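Local coordinates for periplasmic cell division protein (SufI) (Aquifex aeolicus, PDB 6SYY) that probably acts as a copper-dependent oxidoreductase of the multicopper oxidase family, carrying four copper ions and a methionine-rich loop, at residues 239-244 / 364-369. Numbering follows the deposited sequence.
Sequences PYMDVE and MEFRVT
The guanidinium of Arg367 lies flat on the ring of Tyr240 in a parallel pair of beta-strands, 239-244 beside 364-369, within a cupredoxin-like domain of the multicopper oxidase and away from its copper sites. The ring and guanidinium planes are 8° apart, and Arg367 CZ stands 3.6 Å from the ring centroid, a cation-pi stack in which NH1 reaches toward the rim at CD1 and CE1. With chi1 at 71°, Tyr240 CG lies between its own backbone N and carbonyl carbon, and Arg367 CZ is 3.4 Å from that CG. Within its own strand, Arg367 NE gives a nearly straight, in-plane hydrogen bond of 2.7 Å to Glu365 OE2, a salt bridge that, with the stack on Tyr240, probably limits how the guanidinium can turn. Asp242 OD1 adds a long salt bridge, 3.9 Å from Arg367 NH1. An alanine in place of Arg367 would probably cost Glu365 OE2 its partner at NE and take the stacked guanidinium from the Tyr240 face. On the opposite face of the sheet, Val243 CG1 packs 3.7 Å from Phe366 CD1, and Phe250 and Phe307 meet the same phenyl ring. Met364 CE reaches Met241 CB. Five backbone hydrogen bonds hold the strands in register, while strand 315-321 flanks 364-369 on its other edge. The shortest of the five runs from Val243 N to Arg367 O, at 2.8 Å.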
ATOM      1  N   PRO A 239      -1.455  16.405  12.359  1.00 35.75           N
ATOM      2  CA  PRO A 239      -0.357  17.103  11.686  1.00 29.74           C
ATOM      3  C   PRO A 239      -0.791  18.322  10.879  1.00 42.15           C
ATOM      4  O   PRO A 239      -1.941  18.467  10.460  1.00 31.55           O
ATOM      5  CB  PRO A 239       0.221  16.018  10.765  1.00 30.48           C
ATOM      6  CG  PRO A 239      -0.945  15.149  10.446  1.00 33.88           C
ATOM      7  CD  PRO A 239      -1.900  15.217  11.609  1.00 22.81           C
ATOM      8  N   TYR A 240       0.174  19.214  10.679  1.00 24.16           N
ATOM      9  CA  TYR A 240       0.058  20.325   9.752  1.00 23.86           C
ATOM     10  C   TYR A 240       1.298  20.352   8.871  1.00 29.20           C
ATOM     11  O   TYR A 240       2.355  19.830   9.233  1.00 30.86           O
ATOM     12  CB  TYR A 240      -0.094  21.681  10.475  1.00 47.94           C
ATOM     13  CG  TYR A 240       1.159  22.175  11.190  1.00 32.90           C
ATOM     14  CD1 TYR A 240       2.164  22.861  10.504  1.00 29.16           C
ATOM     15  CD2 TYR A 240       1.326  21.977  12.557  1.00 28.47           C
ATOM     16  CE1 TYR A 240       3.309  23.312  11.157  1.00 40.77           C
ATOM     17  CE2 TYR A 240       2.466  22.430  13.219  1.00 60.59           C
ATOM     18  CZ  TYR A 240       3.452  23.093  12.513  1.00 30.02           C
ATOM     19  OH  TYR A 240       4.579  23.541  13.167  1.00 38.05           O
ATOM     20  N   MET A 241       1.164  20.989   7.711  1.00 33.79           N
ATOM     21  CA  MET A 241       2.315  21.287   6.872  1.00 30.97           C
ATOM     22  C   MET A 241       2.101  22.637   6.213  1.00 30.14           C
ATOM     23  O   MET A 241       1.021  22.901   5.676  1.00 36.15           O
ATOM     24  CB  MET A 241       2.536  20.207   5.806  1.00 21.20           C
ATOM     25  CG  MET A 241       3.656  20.521   4.817  1.00 44.04           C
ATOM     26  SD  MET A 241       3.994  19.171   3.665  1.00 45.12           S
ATOM     27  CE  MET A 241       5.104  19.986   2.522  1.00 48.64           C
ATOM     28  N   ASP A 242       3.119  23.490   6.270  1.00 23.58           N
ATOM     29  CA  ASP A 242       3.102  24.722   5.499  1.00 23.82           C
ATOM     30  C   ASP A 242       3.398  24.411   4.041  1.00 39.94           C
ATOM     31  O   ASP A 242       4.282  23.607   3.728  1.00 38.05           O
ATOM     32  CB  ASP A 242       4.132  25.719   6.027  1.00 25.29           C
ATOM     33  CG  ASP A 242       3.836  26.179   7.436  1.00 36.17           C
ATOM     34  OD1 ASP A 242       2.859  25.697   8.044  1.00 30.81           O
ATOM     35  OD2 ASP A 242       4.591  27.034   7.935  1.00 34.95           O
ATOM     36  N   VAL A 243       2.645  25.047   3.147  1.00 28.55           N
ATOM     37  CA  VAL A 243       2.842  24.890   1.715  1.00 32.51           C
ATOM     38  C   VAL A 243       2.917  26.270   1.083  1.00 29.10           C
ATOM     39  O   VAL A 243       2.488  27.271   1.659  1.00 27.48           O
ATOM     40  CB  VAL A 243       1.723  24.060   1.050  1.00 25.30           C
ATOM     41  CG1 VAL A 243       1.617  22.687   1.699  1.00 29.02           C
ATOM     42  CG2 VAL A 243       0.401  24.800   1.128  1.00 22.48           C
ATOM     43  N   GLU A 244       3.479  26.309  -0.117  1.00 37.12           N
ATOM     44  CA  GLU A 244       3.490  27.502  -0.945  1.00 38.95           C
ATOM     45  C   GLU A 244       2.468  27.347  -2.068  1.00 35.36           C
ATOM     46  O   GLU A 244       1.931  26.263  -2.305  1.00 36.87           O
ATOM     47  CB  GLU A 244       4.893  27.746  -1.508  1.00 28.49           C
ATOM     48  CG  GLU A 244       5.996  27.444  -0.509  1.00 38.95           C
ATOM     49  CD  GLU A 244       7.381  27.648  -1.088  1.00 53.64           C
ATOM     50  OE1 GLU A 244       7.492  28.307  -2.144  1.00 63.26           O
ATOM     51  OE2 GLU A 244       8.356  27.145  -0.491  1.00 88.00           O
ATOM     52  N   MET A 364      -5.501  15.899   8.197  1.00 31.24           N
ATOM     53  CA  MET A 364      -4.325  16.752   8.154  1.00 33.43           C
ATOM     54  C   MET A 364      -4.735  18.142   7.682  1.00 23.38           C
ATOM     55  O   MET A 364      -5.749  18.316   6.998  1.00 29.90           O
ATOM     56  CB  MET A 364      -3.264  16.144   7.235  1.00 22.38           C
ATOM     57  CG  MET A 364      -1.929  16.826   7.269  1.00 40.21           C
ATOM     58  SD  MET A 364      -0.849  16.114   6.028  1.00 37.12           S
ATOM     59  CE  MET A 364       0.370  17.414   5.915  1.00 41.23           C
ATOM     60  N   GLU A 365      -3.931  19.133   8.057  1.00 30.05           N
ATOM     61  CA  GLU A 365      -4.179  20.527   7.715  1.00 35.07           C
ATOM     62  C   GLU A 365      -2.994  21.081   6.939  1.00 40.78           C
ATOM     63  O   GLU A 365      -1.842  20.924   7.357  1.00 34.55           O
ATOM     64  CB  GLU A 365      -4.429  21.356   8.978  1.00 32.54           C
ATOM     65  CG  GLU A 365      -4.148  22.835   8.832  1.00 55.23           C
ATOM     66  CD  GLU A 365      -4.212  23.561  10.161  1.00 78.34           C
ATOM     67  OE1 GLU A 365      -5.138  23.268  10.948  1.00 51.87           O
ATOM     68  OE2 GLU A 365      -3.333  24.411  10.424  1.00 63.43           O
ATOM     69  N   PHE A 366      -3.278  21.716   5.806  1.00 29.69           N
ATOM     70  CA  PHE A 366      -2.276  22.425   5.021  1.00 26.58           C
ATOM     71  C   PHE A 366      -2.482  23.922   5.186  1.00 37.66           C
ATOM     72  O   PHE A 366      -3.611  24.414   5.088  1.00 29.69           O
ATOM     73  CB  PHE A 366      -2.360  22.050   3.542  1.00 30.81           C
ATOM     74  CG  PHE A 366      -2.025  20.622   3.263  1.00 33.08           C
ATOM     75  CD1 PHE A 366      -0.705  20.218   3.153  1.00 29.48           C
ATOM     76  CD2 PHE A 366      -3.028  19.680   3.106  1.00 39.53           C
ATOM     77  CE1 PHE A 366      -0.391  18.901   2.893  1.00 27.90           C
ATOM     78  CE2 PHE A 366      -2.722  18.359   2.849  1.00 37.64           C
ATOM     79  CZ  PHE A 366      -1.399  17.970   2.743  1.00 29.42           C
ATOM     80  N   ARG A 367      -1.394  24.641   5.434  1.00 31.95           N
ATOM     81  CA  ARG A 367      -1.422  26.086   5.606  1.00 28.74           C
ATOM     82  C   ARG A 367      -0.641  26.701   4.456  1.00 25.72           C
ATOM     83  O   ARG A 367       0.581  26.537   4.372  1.00 32.22           O
ATOM     84  CB  ARG A 367      -0.826  26.489   6.951  1.00 26.78           C
ATOM     85  CG  ARG A 367      -1.327  25.671   8.130  1.00 41.68           C
ATOM     86  CD  ARG A 367      -0.244  25.575   9.190  1.00 49.44           C
ATOM     87  NE  ARG A 367      -0.761  25.196  10.500  1.00 33.36           N
ATOM     88  CZ  ARG A 367      -0.056  25.286  11.623  1.00 55.29           C
ATOM     89  NH1 ARG A 367       1.189  25.745  11.584  1.00 48.11           N
ATOM     90  NH2 ARG A 367      -0.592  24.924  12.782  1.00 40.44           N
ATOM     91  N   VAL A 368      -1.346  27.393   3.567  1.00 25.79           N
ATOM     92  CA  VAL A 368      -0.718  28.117   2.469  1.00 43.22           C
ATOM     93  C   VAL A 368      -0.090  29.387   3.030  1.00 36.72           C
ATOM     94  O   VAL A 368      -0.749  30.426   3.135  1.00 36.03           O
ATOM     95  CB  VAL A 368      -1.741  28.428   1.360  1.00 25.89           C
ATOM     96  CG1 VAL A 368      -1.063  29.084   0.171  1.00 43.39           C
ATOM     97  CG2 VAL A 368      -2.447  27.156   0.936  1.00 24.86           C
ATOM     98  N   THR A 369       1.188  29.309   3.399  1.00 35.43           N
ATOM     99  CA  THR A 369       1.839  30.388   4.132  1.00 36.80           C
ATOM    100  C   THR A 369       2.645  31.334   3.254  1.00 31.68           C
ATOM    101  O   THR A 369       2.925  32.460   3.684  1.00 34.14           O
ATOM    102  CB  THR A 369       2.761  29.808   5.215  1.00 37.74           C
ATOM    103  OG1 THR A 369       3.658  28.860   4.623  1.00 43.52           O
ATOM    104  CG2 THR A 369       1.944  29.113   6.299  1.00 34.78           C
TER